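Local coordinates for protein ribokinase (Thermotoga maritima, PDB 1VM7) that probably phosphorylates D-ribose at O-5 with ATP and a divalent cation, most likely magnesium, giving D-ribose 5-phosphate, at residues A[55-60]-A[145-150]; A[62-67]-A[264-269]; A[286-291]-A[295-300]. All blocks are in the same frame, centred on the assembly; numbering follows the deposited sequence.

Interaction 1: A[55-60]-A[145-150]; sequences ANQAVT and LLQNEI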
loop_
_atom_site.group_PDB
_atom_site.type_symbol
_atom_site.label_atom_id
_atom_site.label_comp_id
_atom_site.label_asym_id
_atom_site.label_seq_id
_atom_site.Cartn_x
_atom_site.Cartn_y
_atom_site.Cartn_z
ATOM N N ALA A 55 -10.319 15.919 4.512
ATOM C CA ALA A 55 -9.121 16.699 4.227
ATOM C C ALA A 55 -9.233 17.475 2.949
ATOM O O ALA A 55 -8.755 18.603 2.838
ATOM C CB ALA A 55 -7.909 15.788 4.154
ATOM N N ASN A 56 -9.826 16.844 1.945
ATOM C CA ASN A 56 -9.998 17.505 0.682
ATOM C C ASN A 56 -10.841 18.751 0.861
ATOM O O ASN A 56 -10.553 19.800 0.270
ATOM C CB ASN A 56 -10.626 16.591 -0.377
ATOM C CG ASN A 56 -9.745 15.463 -0.769
ATOM O OD1 ASN A 56 -8.546 15.427 -0.428
ATOM N ND2 ASN A 56 -10.328 14.500 -1.487
ATOM N N GLN A 57 -11.849 18.657 1.710
ATOM C CA GLN A 57 -12.699 19.808 1.986
ATOM C C GLN A 57 -12.017 20.855 2.851
ATOM O O GLN A 57 -12.143 22.048 2.606
ATOM C CB GLN A 57 -14.018 19.325 2.576
ATOM C CG GLN A 57 -14.811 18.569 1.548
ATOM C CD GLN A 57 -16.060 17.944 2.072
ATOM O OE1 GLN A 57 -16.534 18.285 3.148
ATOM N NE2 GLN A 57 -16.607 17.013 1.315
ATOM N N ALA A 58 -11.302 20.427 3.877
ATOM C CA ALA A 58 -10.535 21.360 4.708
ATOM C C ALA A 58 -9.487 22.108 3.880
ATOM O O ALA A 58 -9.318 23.328 4.004
ATOM C CB ALA A 58 -9.874 20.637 5.799
ATOM N N VAL A 59 -8.764 21.374 3.056
ATOM C CA VAL A 59 -7.734 21.974 2.186
ATOM C C VAL A 59 -8.378 22.956 1.198
ATOM O O VAL A 59 -7.787 23.990 0.855
ATOM C CB VAL A 59 -6.932 20.884 1.430
ATOM C CG1 VAL A 59 -6.008 21.498 0.351
ATOM C CG2 VAL A 59 -6.119 20.069 2.379
ATOM N N THR A 60 -9.591 22.624 0.745
ATOM C CA THR A 60 -10.343 23.532 -0.092
ATOM C C THR A 60 -10.676 24.809 0.691
ATOM O O THR A 60 -10.442 25.909 0.204
ATOM C CB THR A 60 -11.614 22.844 -0.706
ATOM O OG1 THR A 60 -11.215 21.704 -1.490
ATOM C CG2 THR A 60 -12.347 23.778 -1.569
ATOM N N LEU A 145 -18.607 21.248 8.405
ATOM C CA LEU A 145 -18.604 20.283 7.305
ATOM C C LEU A 145 -18.359 18.858 7.786
ATOM O O LEU A 145 -17.414 18.579 8.524
ATOM C CB LEU A 145 -17.587 20.615 6.237
ATOM C CG LEU A 145 -18.067 21.638 5.218
ATOM C CD1 LEU A 145 -18.299 22.925 5.938
ATOM C CD2 LEU A 145 -17.008 21.816 4.179
ATOM N N LEU A 146 -19.239 17.977 7.341
ATOM C CA LEU A 146 -19.230 16.580 7.714
ATOM C C LEU A 146 -19.298 15.750 6.450
ATOM O O LEU A 146 -19.812 16.208 5.432
ATOM C CB LEU A 146 -20.431 16.272 8.612
ATOM C CG LEU A 146 -20.517 16.999 9.953
ATOM C CD1 LEU A 146 -21.877 16.815 10.656
ATOM C CD2 LEU A 146 -19.398 16.509 10.851
ATOM N N GLN A 147 -18.748 14.539 6.522
ATOM C CA GLN A 147 -18.930 13.524 5.488
ATOM C C GLN A 147 -19.244 12.203 6.175
ATOM O O GLN A 147 -19.695 12.175 7.335
ATOM C CB GLN A 147 -17.722 13.404 4.567
ATOM C CG GLN A 147 -16.967 14.701 4.317
ATOM C CD GLN A 147 -16.176 15.226 5.504
ATOM O OE1 GLN A 147 -15.595 14.458 6.275
ATOM N NE2 GLN A 147 -16.113 16.559 5.626
ATOM N N ASN A 148 -19.063 11.085 5.479
ATOM C CA ASN A 148 -19.371 9.811 6.124
ATOM C C ASN A 148 -18.188 8.855 6.127
ATOM O O ASN A 148 -18.387 7.677 5.921
ATOM C CB ASN A 148 -20.589 9.157 5.457
ATOM C CG ASN A 148 -21.122 7.956 6.222
ATOM O OD1 ASN A 148 -21.200 7.964 7.442
ATOM N ND2 ASN A 148 -21.533 6.938 5.494
ATOM N N GLU A 149 -16.986 9.370 6.406
ATOM C CA GLU A 149 -15.760 8.560 6.429
ATOM C C GLU A 149 -15.096 8.446 7.835
ATOM O O GLU A 149 -13.897 8.210 7.966
ATOM C CB GLU A 149 -14.793 9.138 5.428
ATOM C CG GLU A 149 -15.131 8.790 3.974
ATOM C CD GLU A 149 -14.030 9.242 3.016
ATOM O OE1 GLU A 149 -13.305 10.184 3.370
ATOM O OE2 GLU A 149 -13.880 8.650 1.921
ATOM N N ILE A 150 -15.889 8.668 8.870
ATOM C CA ILE A 150 -15.490 8.440 10.241
ATOM C C ILE A 150 -16.686 7.747 10.875
ATOM O O ILE A 150 -17.737 7.573 10.223
ATOM C CB ILE A 150 -15.097 9.773 10.954
ATOM C CG1 ILE A 150 -16.258 10.772 10.950
ATOM C CG2 ILE A 150 -13.898 10.363 10.264
ATOM C CD1 ILE A 150 -16.000 12.013 11.744
HETATM O O HOH W 1 -19.280 18.508 3.703
#

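Interaction 2: A[62-67]-A[264-269]; sequences AKIGEK and FAVALS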
loop_
_atom_site.group_PDB
_atom_site.type_symbol
_atom_site.label_atom_id
_atom_site.label_comp_id
_atom_site.label_asym_id
_atom_site.label_seq_id
_atom_site.Cartn_x
_atom_site.Cartn_y
_atom_site.Cartn_z
ATOM N N ALA A 62 -9.240 26.109 3.340
ATOM C CA ALA A 62 -8.020 26.835 3.629
ATOM C C ALA A 62 -7.527 27.571 2.402
ATOM O O ALA A 62 -7.261 28.775 2.455
ATOM C CB ALA A 62 -6.930 25.878 4.172
ATOM N N LYS A 63 -7.484 26.879 1.271
ATOM C CA LYS A 63 -6.904 27.454 0.062
ATOM C C LYS A 63 -7.816 28.487 -0.593
ATOM O O LYS A 63 -7.351 29.525 -1.063
ATOM C CB LYS A 63 -6.545 26.321 -0.898
ATOM C CG LYS A 63 -5.536 26.693 -1.980
ATOM C CD LYS A 63 -4.992 25.445 -2.673
ATOM C CE LYS A 63 -4.167 25.868 -3.902
ATOM N NZ LYS A 63 -3.973 24.683 -4.818
ATOM N N ILE A 64 -9.120 28.246 -0.579
ATOM C CA ILE A 64 -10.046 29.173 -1.222
ATOM C C ILE A 64 -10.510 30.266 -0.263
ATOM O O ILE A 64 -10.723 31.405 -0.686
ATOM C CB ILE A 64 -11.200 28.398 -1.858
ATOM C CG1 ILE A 64 -10.580 27.421 -2.885
ATOM C CG2 ILE A 64 -12.219 29.342 -2.483
ATOM C CD1 ILE A 64 -11.560 26.652 -3.685
ATOM N N GLY A 65 -10.655 29.913 1.012
ATOM C CA GLY A 65 -11.035 30.864 2.052
ATOM C C GLY A 65 -9.906 31.763 2.500
ATOM O O GLY A 65 -10.137 32.877 2.959
ATOM N N GLU A 66 -8.685 31.251 2.401
ATOM C CA GLU A 66 -7.469 31.992 2.747
ATOM C C GLU A 66 -7.383 32.390 4.226
ATOM O O GLU A 66 -6.628 33.275 4.603
ATOM C CB GLU A 66 -7.309 33.209 1.821
ATOM C CG GLU A 66 -6.931 32.812 0.410
ATOM C CD GLU A 66 -6.684 33.996 -0.499
ATOM O OE1 GLU A 66 -7.394 35.036 -0.405
ATOM O OE2 GLU A 66 -5.765 33.865 -1.340
ATOM N N LYS A 67 -8.148 31.706 5.062
ATOM C CA LYS A 67 -8.104 31.911 6.502
ATOM C C LYS A 67 -7.851 30.603 7.233
ATOM O O LYS A 67 -8.221 30.464 8.388
ATOM C CB LYS A 67 -9.422 32.513 6.952
ATOM C CG LYS A 67 -9.614 33.923 6.412
ATOM C CD LYS A 67 -10.803 34.567 7.019
ATOM C CE LYS A 67 -11.130 35.891 6.327
ATOM N NZ LYS A 67 -10.036 36.481 5.518
ATOM N N PHE A 264 -18.288 26.115 -1.435
ATOM C CA PHE A 264 -19.635 26.493 -0.999
ATOM C C PHE A 264 -19.620 27.086 0.411
ATOM O O PHE A 264 -20.201 28.130 0.653
ATOM C CB PHE A 264 -20.549 25.271 -1.044
ATOM C CG PHE A 264 -21.944 25.556 -0.632
ATOM C CD1 PHE A 264 -22.797 26.235 -1.484
ATOM C CD2 PHE A 264 -22.408 25.179 0.609
ATOM C CE1 PHE A 264 -24.078 26.521 -1.110
ATOM C CE2 PHE A 264 -23.721 25.442 0.978
ATOM C CZ PHE A 264 -24.533 26.127 0.129
ATOM N N ALA A 265 -18.930 26.408 1.324
ATOM C CA ALA A 265 -18.867 26.805 2.721
ATOM C C ALA A 265 -18.108 28.130 2.917
ATOM O O ALA A 265 -18.518 28.949 3.725
ATOM C CB ALA A 265 -18.242 25.687 3.516
ATOM N N VAL A 266 -17.004 28.306 2.182
ATOM C CA VAL A 266 -16.248 29.574 2.141
ATOM C C VAL A 266 -17.130 30.742 1.767
ATOM O O VAL A 266 -17.056 31.794 2.388
ATOM C CB VAL A 266 -15.043 29.502 1.128
ATOM C CG1 VAL A 266 -14.464 30.896 0.811
ATOM C CG2 VAL A 266 -13.937 28.610 1.678
ATOM N N ALA A 267 -17.958 30.549 0.743
ATOM C CA ALA A 267 -18.904 31.556 0.303
ATOM C C ALA A 267 -19.912 31.941 1.402
ATOM O O ALA A 267 -20.058 33.116 1.744
ATOM C CB ALA A 267 -19.600 31.069 -0.912
ATOM N N LEU A 268 -20.565 30.952 1.993
ATOM C CA LEU A 268 -21.434 31.218 3.127
ATOM C C LEU A 268 -20.692 31.999 4.221
ATOM O O LEU A 268 -21.235 32.946 4.771
ATOM C CB LEU A 268 -21.978 29.913 3.709
ATOM C CG LEU A 268 -22.850 29.002 2.816
ATOM C CD1 LEU A 268 -23.375 27.808 3.603
ATOM C CD2 LEU A 268 -24.011 29.783 2.204
ATOM N N SER A 269 -19.458 31.583 4.524
ATOM C CA SER A 269 -18.664 32.217 5.564
ATOM C C SER A 269 -18.481 33.688 5.273
ATOM O O SER A 269 -18.474 34.482 6.190
ATOM C CB SER A 269 -17.302 31.529 5.712
ATOM O OG SER A 269 -16.427 31.830 4.633
#

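Interaction 3: A[286-291]-A[295-300]; sequences AISVTR and QSSIPA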
loop_
_atom_site.group_PDB
_atom_site.type_symbol
_atom_site.label_atom_id
_atom_site.label_comp_id
_atom_site.label_asym_id
_atom_site.label_seq_id
_atom_site.Cartn_x
_atom_site.Cartn_y
_atom_site.Cartn_z
ATOM N N ALA A 286 -15.458 23.338 -10.951
ATOM C CA ALA A 286 -15.261 23.303 -12.385
ATOM C C ALA A 286 -13.784 23.469 -12.761
ATOM O O ALA A 286 -13.322 22.958 -13.782
ATOM C CB ALA A 286 -16.066 24.434 -13.037
ATOM N N ILE A 287 -13.063 24.272 -11.994
ATOM C CA ILE A 287 -11.626 24.449 -12.233
ATOM C C ILE A 287 -10.897 23.182 -11.805
ATOM O O ILE A 287 -9.976 22.731 -12.489
ATOM C CB ILE A 287 -11.002 25.642 -11.452
ATOM C CG1 ILE A 287 -11.630 26.977 -11.848
ATOM C CG2 ILE A 287 -9.474 25.701 -11.670
ATOM C CD1 ILE A 287 -11.286 28.120 -10.903
ATOM N N SER A 288 -11.313 22.606 -10.682
ATOM C CA SER A 288 -10.672 21.385 -10.195
ATOM C C SER A 288 -10.752 20.228 -11.216
ATOM O O SER A 288 -9.773 19.534 -11.403
ATOM C CB SER A 288 -11.241 20.994 -8.846
ATOM O OG SER A 288 -12.553 20.513 -8.992
ATOM N N VAL A 289 -11.880 20.054 -11.913
ATOM C CA VAL A 289 -12.041 18.890 -12.807
ATOM C C VAL A 289 -11.148 18.995 -14.034
ATOM O O VAL A 289 -10.938 18.041 -14.775
ATOM C CB VAL A 289 -13.478 18.675 -13.194
ATOM C CG1 VAL A 289 -14.293 18.398 -11.948
ATOM C CG2 VAL A 289 -14.023 19.858 -13.998
ATOM N N THR A 290 -10.564 20.166 -14.205
ATOM C CA THR A 290 -9.586 20.379 -15.263
ATOM C C THR A 290 -8.183 20.026 -14.824
ATOM O O THR A 290 -7.251 20.226 -15.581
ATOM C CB THR A 290 -9.604 21.867 -15.819
ATOM O OG1 THR A 290 -8.964 22.768 -14.911
ATOM C CG2 THR A 290 -11.028 22.362 -16.054
ATOM N N ARG A 291 -8.006 19.503 -13.612
ATOM C CA ARG A 291 -6.669 19.156 -13.150
ATOM C C ARG A 291 -6.622 17.774 -12.562
ATOM O O ARG A 291 -7.534 17.367 -11.836
ATOM C CB ARG A 291 -6.162 20.202 -12.145
ATOM C CG ARG A 291 -5.972 21.607 -12.756
ATOM C CD ARG A 291 -6.170 22.709 -11.703
ATOM N NE ARG A 291 -6.256 24.048 -12.293
ATOM C CZ ARG A 291 -5.971 25.187 -11.655
ATOM N NH1 ARG A 291 -5.604 25.176 -10.373
ATOM N NH2 ARG A 291 -6.070 26.347 -12.295
ATOM N N GLN A 295 -6.241 16.721 -4.102
ATOM C CA GLN A 295 -5.903 18.012 -3.492
ATOM C C GLN A 295 -5.062 18.868 -4.406
ATOM O O GLN A 295 -5.120 20.114 -4.372
ATOM C CB GLN A 295 -5.208 17.840 -2.144
ATOM C CG GLN A 295 -6.127 17.182 -1.119
ATOM C CD GLN A 295 -5.486 16.996 0.205
ATOM O OE1 GLN A 295 -4.391 17.527 0.459
ATOM N NE2 GLN A 295 -6.158 16.234 1.101
ATOM N N SER A 296 -4.293 18.214 -5.252
ATOM C CA SER A 296 -3.546 18.949 -6.245
ATOM C C SER A 296 -4.450 19.712 -7.250
ATOM O O SER A 296 -3.977 20.625 -7.882
ATOM C CB SER A 296 -2.567 18.025 -6.988
ATOM O OG SER A 296 -3.260 17.155 -7.857
ATOM N N SER A 297 -5.726 19.352 -7.390
ATOM C CA SER A 297 -6.617 20.061 -8.318
ATOM C C SER A 297 -7.287 21.307 -7.735
ATOM O O SER A 297 -8.007 22.000 -8.445
ATOM C CB SER A 297 -7.746 19.143 -8.793
ATOM O OG SER A 297 -8.626 18.913 -7.691
ATOM N N ILE A 298 -7.159 21.504 -6.430
ATOM C CA ILE A 298 -7.923 22.526 -5.731
ATOM C C ILE A 298 -7.429 23.898 -6.180
ATOM O O ILE A 298 -6.253 24.197 -6.045
ATOM C CB ILE A 298 -7.790 22.373 -4.203
ATOM C CG1 ILE A 298 -8.444 21.059 -3.783
ATOM C CG2 ILE A 298 -8.442 23.562 -3.501
ATOM C CD1 ILE A 298 -8.191 20.583 -2.355
ATOM N N PRO A 299 -8.309 24.732 -6.777
ATOM C CA PRO A 299 -7.752 25.998 -7.158
ATOM C C PRO A 299 -7.467 26.964 -5.977
ATOM O O PRO A 299 -7.979 26.834 -4.872
ATOM C CB PRO A 299 -8.826 26.588 -8.086
ATOM C CG PRO A 299 -10.045 26.051 -7.553
ATOM C CD PRO A 299 -9.726 24.653 -7.160
ATOM N N ALA A 300 -6.606 27.918 -6.237
ATOM C CA ALA A 300 -6.399 28.998 -5.300
ATOM C C ALA A 300 -7.517 30.034 -5.526
ATOM O O ALA A 300 -8.102 30.117 -6.615
ATOM C CB ALA A 300 -5.025 29.621 -5.509
HETATM O O HOH W 2 -4.634 23.409 -8.322
#

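Interaction 1: A[55-60]-A[145-150]
Q57 and Q147 meet in a buried amide-to-amide hydrogen bond, where helix 53-65 passes the C-terminal end of strand 143-146 in the central sheet. Q147 NE2 donates to Q57 OE1 at 3.0 Å, with an N-H...O angle of 147°. The donor stands above the plane of the Q57 carbonyl, and the two amide planes are turned 81° apart. The Q147 chain, bent at chi2 (71°), brings its CG within 3.8 Å of Q57 NE2, while the Q57 chain reaches out extended beyond CG from the opposite direction. A water adds a second grip on the same oxygen, donating to Q57 OE1 at 2.8 Å and to L146 O at 2.9 Å. L145 lays an apolar wall beside it, CD2 lying 3.7 Å from Q57 OE1. In the PfkB (ribokinase) fold, the active site lies at the C-terminal ends of the parallel strands, and Q147 belongs to a loop there. E149 on this loop and A55 and N56 on the helix are predicted substrate-binding residues. The other end of the Q57 amide is held too: NE2 donates to D258, the predicted proton acceptor, whose second carboxylate oxygen takes a hydrogen bond from N56 ND2. Q57 is probably second-shell, its amide rotation set by partners at both ends.

Interaction 2: A[62-67]-A[264-269]
The backbones of helices 53-65 and 256-269 come close at G65 and V266, whose CA atoms are 5.4 Å apart, near the C-terminal end of both helices. V266 does the touching with both branches: CG2 lies 3.6 Å from G65 N, and CG1 sits 3.6 Å from G65 CA, so both methyls rest against the N-CA bond of G65. With CG1 anti to the backbone N (chi1 166°), both methyls are turned onto that surface. A beta carbon on G65 would point toward V266 and come tight against its CG2, which is how the bare backbone allows so close an approach. I64 adds a looser apolar contact alongside, its CG2 4.3 Å from V266 CG1. No hydrogen bond crosses between the two segments; the fit is purely van der Waals. Just past G65 the helix ends, and E66 turns out of it with positive phi (63°) while its N still bonds back to A62 O. Around this pair, I64 also leans on F280 of helix 274-288 and V304 of helix 301-309, and its carbonyl accepts from R301. A265, one residue earlier on the helix, packs on L145 of strand 143-146, seating helix 256-269 against the central sheet.

Interaction 3: A[286-291]-A[295-300]
I287 packs its CG2 methyl against the ring of P299, 3.7 Å from CB, with CD1 of the same side chain 4.0 Å from that CB, so two methyls of the isoleucine meet the same ring carbon. The same CG2 also lies against one face of the R291 guanidinium, toward its rim. The R291 chain, extended from CG to NE, passes S297 on the way, its CB 3.9 Å from S297 CB, and carries NH1 to within 4.0 Å of P299 CA. With an alanine here instead of the isoleucine, the P299 ring would probably lose its methyl contacts and the R291 guanidinium the CG2 that lies against its face. In the plane of the guanidinium, at its edge, a water accepts from R291 NH1 at 2.9 Å and donates to the carbonyls of S296 and I298, tying the arginine to the 295-300 backbone; NH2 forms a salt bridge with E303 of the next helix. Next to this pair, S288 and S297 lie close: S288 CA-H points at S297 O, 3.2 Å from CA, and S288 CB lies 3.5 Å from S297 OG. Both serine hydroxyls turn back to nearby carbonyls, S288 OG to A285 O and S297 OG to A294 O. The chain reverses through a type I beta turn from S288 to R291, closed by R291 N to S288 O. S288, R291, S297 and nearby G293 are predicted potassium ligands, and the turn and the 3-10 segment facing it are consistent with the monovalent-cation site of ribokinases.

Overall arrangement
From the N terminus, helix 53-65 supplies the first segment of both interaction 1 and interaction 2. Interaction 1 closes a long loop back to strand 143-146, and interaction 2 a longer one to helix 256-269; their segments alternate, so the two loops cross. They meet directly where L145 packs on A265. Interaction 3 comes later and is local, closing the short loop of three residues between 286-291 and 295-300, as the chain passes from helix 274-288 to helix 301-309. It is in series with the others yet touches both: Q295 bonds to N56, I298 packs on V59 and T60, and K63 bonds to I298 O. Helix 53-65 thus joins the central sheet, the C-terminal helices and the predicted potassium loop.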